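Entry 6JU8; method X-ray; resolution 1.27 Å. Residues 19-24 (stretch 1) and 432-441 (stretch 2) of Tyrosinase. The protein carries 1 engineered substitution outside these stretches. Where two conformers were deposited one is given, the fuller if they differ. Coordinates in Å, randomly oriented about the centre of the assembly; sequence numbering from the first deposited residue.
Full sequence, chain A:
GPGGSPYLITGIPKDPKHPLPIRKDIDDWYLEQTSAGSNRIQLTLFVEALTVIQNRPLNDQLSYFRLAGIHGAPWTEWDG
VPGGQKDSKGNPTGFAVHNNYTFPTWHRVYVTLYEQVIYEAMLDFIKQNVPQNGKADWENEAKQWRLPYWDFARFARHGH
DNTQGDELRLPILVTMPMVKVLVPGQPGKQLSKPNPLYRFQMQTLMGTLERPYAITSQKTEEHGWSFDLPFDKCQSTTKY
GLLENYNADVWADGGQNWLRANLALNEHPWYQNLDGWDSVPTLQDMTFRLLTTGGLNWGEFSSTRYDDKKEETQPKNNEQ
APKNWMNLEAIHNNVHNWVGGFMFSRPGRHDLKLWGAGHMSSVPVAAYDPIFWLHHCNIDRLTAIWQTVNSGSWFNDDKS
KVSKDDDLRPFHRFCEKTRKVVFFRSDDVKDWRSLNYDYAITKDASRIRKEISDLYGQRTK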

# COMPACT_ATOMS: atom_id res chain seq x y z
N PRO A 19 34.80 -18.42 -7.09
CA PRO A 19 35.55 -17.76 -6.02
C PRO A 19 34.88 -16.48 -5.52
O PRO A 19 34.53 -15.61 -6.33
CB PRO A 19 36.88 -17.41 -6.69
CG PRO A 19 36.58 -17.43 -8.16
CD PRO A 19 35.50 -18.46 -8.37
N LEU A 20 34.73 -16.37 -4.22
CA LEU A 20 34.13 -15.28 -3.46
C LEU A 20 33.10 -14.48 -4.25
O LEU A 20 33.31 -13.32 -4.59
CB LEU A 20 35.20 -14.34 -2.91
CG LEU A 20 36.16 -14.97 -1.90
CD1 LEU A 20 37.33 -14.05 -1.61
CD2 LEU A 20 35.40 -15.32 -0.62
N PRO A 21 31.94 -15.07 -4.50
CA PRO A 21 30.86 -14.32 -5.18
C PRO A 21 30.40 -13.13 -4.35
O PRO A 21 30.48 -13.05 -3.12
CB PRO A 21 29.76 -15.38 -5.28
CG PRO A 21 30.52 -16.68 -5.29
CD PRO A 21 31.55 -16.46 -4.21
N ILE A 22 29.88 -12.13 -5.07
CA ILE A 22 29.56 -10.85 -4.45
C ILE A 22 28.08 -10.67 -4.18
O ILE A 22 27.17 -11.05 -4.94
CB ILE A 22 30.07 -9.69 -5.33
CG1 ILE A 22 29.26 -9.46 -6.60
CG2 ILE A 22 31.54 -9.89 -5.68
CD1 ILE A 22 29.58 -8.14 -7.27
N ARG A 23 27.81 -10.05 -3.04
CA ARG A 23 26.50 -9.53 -2.67
C ARG A 23 26.31 -8.21 -3.42
O ARG A 23 27.07 -7.26 -3.14
CB ARG A 23 26.43 -9.32 -1.15
CG ARG A 23 26.32 -10.63 -0.38
CD ARG A 23 26.42 -10.39 1.12
NE ARG A 23 26.19 -11.64 1.87
CZ ARG A 23 26.11 -11.68 3.20
NH1 ARG A 23 26.27 -10.56 3.90
NH2 ARG A 23 25.90 -12.82 3.83
N LYS A 24 25.33 -8.17 -4.31
CA LYS A 24 25.11 -7.03 -5.19
C LYS A 24 24.08 -6.06 -4.64
O LYS A 24 23.23 -6.42 -3.82
CB LYS A 24 24.64 -7.55 -6.56
CG LYS A 24 25.70 -8.39 -7.25
CD LYS A 24 25.18 -8.95 -8.58
CE LYS A 24 26.32 -9.45 -9.44
NZ LYS A 24 25.79 -10.00 -10.72
N TRP A 432 34.96 -11.43 6.60
CA TRP A 432 33.67 -11.87 6.09
C TRP A 432 33.88 -12.86 4.96
O TRP A 432 33.00 -13.67 4.67
CB TRP A 432 32.81 -10.66 5.68
CG TRP A 432 33.51 -9.84 4.63
CD1 TRP A 432 33.40 -9.99 3.27
CD2 TRP A 432 34.44 -8.77 4.85
NE1 TRP A 432 34.22 -9.06 2.65
CE2 TRP A 432 34.86 -8.31 3.60
CE3 TRP A 432 34.95 -8.17 6.02
CZ2 TRP A 432 35.77 -7.25 3.45
CZ3 TRP A 432 35.85 -7.12 5.86
CH2 TRP A 432 36.25 -6.69 4.60
N ARG A 433 35.04 -12.83 4.30
CA ARG A 433 35.28 -13.72 3.17
C ARG A 433 35.37 -15.16 3.63
O ARG A 433 35.23 -16.10 2.85
CB ARG A 433 36.51 -13.28 2.38
CG ARG A 433 36.28 -11.96 1.65
CD ARG A 433 37.57 -11.21 1.36
NE ARG A 433 38.02 -10.60 2.62
CZ ARG A 433 38.45 -9.38 2.92
NH1 ARG A 433 38.56 -8.42 2.00
NH2 ARG A 433 38.80 -9.09 4.18
N SER A 434 35.60 -15.36 4.94
CA SER A 434 35.61 -16.75 5.41
C SER A 434 34.22 -17.36 5.32
O SER A 434 34.11 -18.59 5.38
CB SER A 434 36.13 -16.84 6.84
OG SER A 434 35.23 -16.19 7.71
N LEU A 435 33.18 -16.54 5.18
CA LEU A 435 31.80 -17.01 5.02
C LEU A 435 31.42 -17.12 3.55
O LEU A 435 30.27 -17.32 3.20
CB LEU A 435 30.85 -16.05 5.76
CG LEU A 435 31.09 -15.96 7.27
CD1 LEU A 435 30.27 -14.84 7.89
CD2 LEU A 435 30.77 -17.31 7.91
N ASN A 436 32.42 -16.96 2.68
CA ASN A 436 32.33 -17.17 1.25
C ASN A 436 31.40 -16.17 0.54
O ASN A 436 30.64 -16.54 -0.36
CB ASN A 436 31.87 -18.59 0.89
CG ASN A 436 32.26 -18.93 -0.54
OD1 ASN A 436 33.23 -18.36 -1.07
ND2 ASN A 436 31.56 -19.83 -1.21
N TYR A 437 31.47 -14.91 0.91
CA TYR A 437 30.87 -13.83 0.14
C TYR A 437 31.81 -12.63 0.21
O TYR A 437 32.71 -12.56 1.05
CB TYR A 437 29.48 -13.44 0.66
CG TYR A 437 29.47 -12.80 2.04
CD1 TYR A 437 29.70 -11.45 2.20
CD2 TYR A 437 29.26 -13.57 3.18
CE1 TYR A 437 29.70 -10.88 3.48
CE2 TYR A 437 29.23 -13.02 4.46
CZ TYR A 437 29.45 -11.66 4.59
OH TYR A 437 29.43 -11.12 5.86
N ASP A 438 31.55 -11.69 -0.69
CA ASP A 438 32.32 -10.44 -0.65
C ASP A 438 31.42 -9.32 -1.19
O ASP A 438 30.28 -9.57 -1.60
CB ASP A 438 33.59 -10.58 -1.46
CG ASP A 438 34.75 -9.68 -1.09
OD1 ASP A 438 34.56 -8.80 -0.22
OD2 ASP A 438 35.83 -9.87 -1.68
N TYR A 439 31.92 -8.09 -1.15
CA TYR A 439 31.25 -6.93 -1.74
C TYR A 439 32.15 -6.35 -2.83
O TYR A 439 33.37 -6.32 -2.67
CB TYR A 439 30.98 -5.86 -0.68
CG TYR A 439 30.12 -6.41 0.44
CD1 TYR A 439 28.75 -6.58 0.24
CD2 TYR A 439 30.68 -6.78 1.67
CE1 TYR A 439 27.94 -7.09 1.24
CE2 TYR A 439 29.87 -7.29 2.67
CZ TYR A 439 28.51 -7.45 2.46
OH TYR A 439 27.69 -7.97 3.44
N ALA A 440 31.57 -5.87 -3.92
CA ALA A 440 32.40 -5.27 -4.96
C ALA A 440 33.31 -4.17 -4.40
O ALA A 440 34.49 -4.07 -4.77
CB ALA A 440 31.57 -4.67 -6.08
N ILE A 441 32.74 -3.35 -3.53
CA ILE A 441 33.49 -2.21 -3.02
C ILE A 441 34.70 -2.60 -2.19
O ILE A 441 35.59 -1.74 -2.08
CB ILE A 441 32.56 -1.28 -2.24
CG1 ILE A 441 33.20 0.09 -2.00
CG2 ILE A 441 32.09 -1.90 -0.93
CD1 ILE A 441 32.16 1.14 -1.61
O HOH W 1 35.31 -18.69 -2.65
O HOH W 2 35.47 -11.31 -4.52
O HOH W 3 26.70 -11.48 6.56
O HOH W 4 28.77 -5.45 -4.18

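This is a short backbone pairing, a single beta bridge between Ile22 and Asp438, reinforced by the side chain of Arg23 lying flat on Tyr437. Two hydrogen bonds form the bridge. Asp438 N donates to Pro21 O at 3.0 Å, and Arg23 N donates to Asp438 O at 2.9 Å. Pro21 has no backbone N-H to give, but its carbonyl serves as an acceptor. Two CA-H...O contacts accompany the pairing: Tyr437 CA to Pro21 O at 3.4 Å, and Ile22 CA to Asp438 O at 3.2 Å.

Arg23 points toward the second stretch and has the largest covered area of any residue here. Its chi2 and chi3 are both t, so the chain is extended and carries the guanidinium over the Tyr437 ring. The two planes are 2° apart. Arg23 CZ sits 3.4 Å from the centroid of the Tyr437 ring, almost on its normal, which suits a cation-pi interaction. The guanidinium edge remains free for hydrogen bonding: Arg23 NH1 donates to Tyr439 OH at 3.0 Å. Water 3 joins Arg23 NH1 to Tyr437 OH.

Asp438 is buried, and its carboxylate is held partly from its own stretch: Trp432 NE1 donates to Asp438 OD1 at 2.9 Å in a nearly straight hydrogen bond, while water 2 links Asp438 OD2 to Leu20 O.

Carbon contacts fill in around the bridge. Leu20 CD2 packs 3.8 Å from Arg433 CB, and the apolar side chains of Ile22 and Ala440 meet, Ile22 CD1 to Ala440 CB, at 4.2 Å. Water 1 bridges Leu20 N and Asn436 OD1, while water 4 bridges Arg23 O and Ala440 N. These waters satisfy backbone groups that the single bridge leaves unpaired across the contact. In all, 571 Å² is buried, counting both sides.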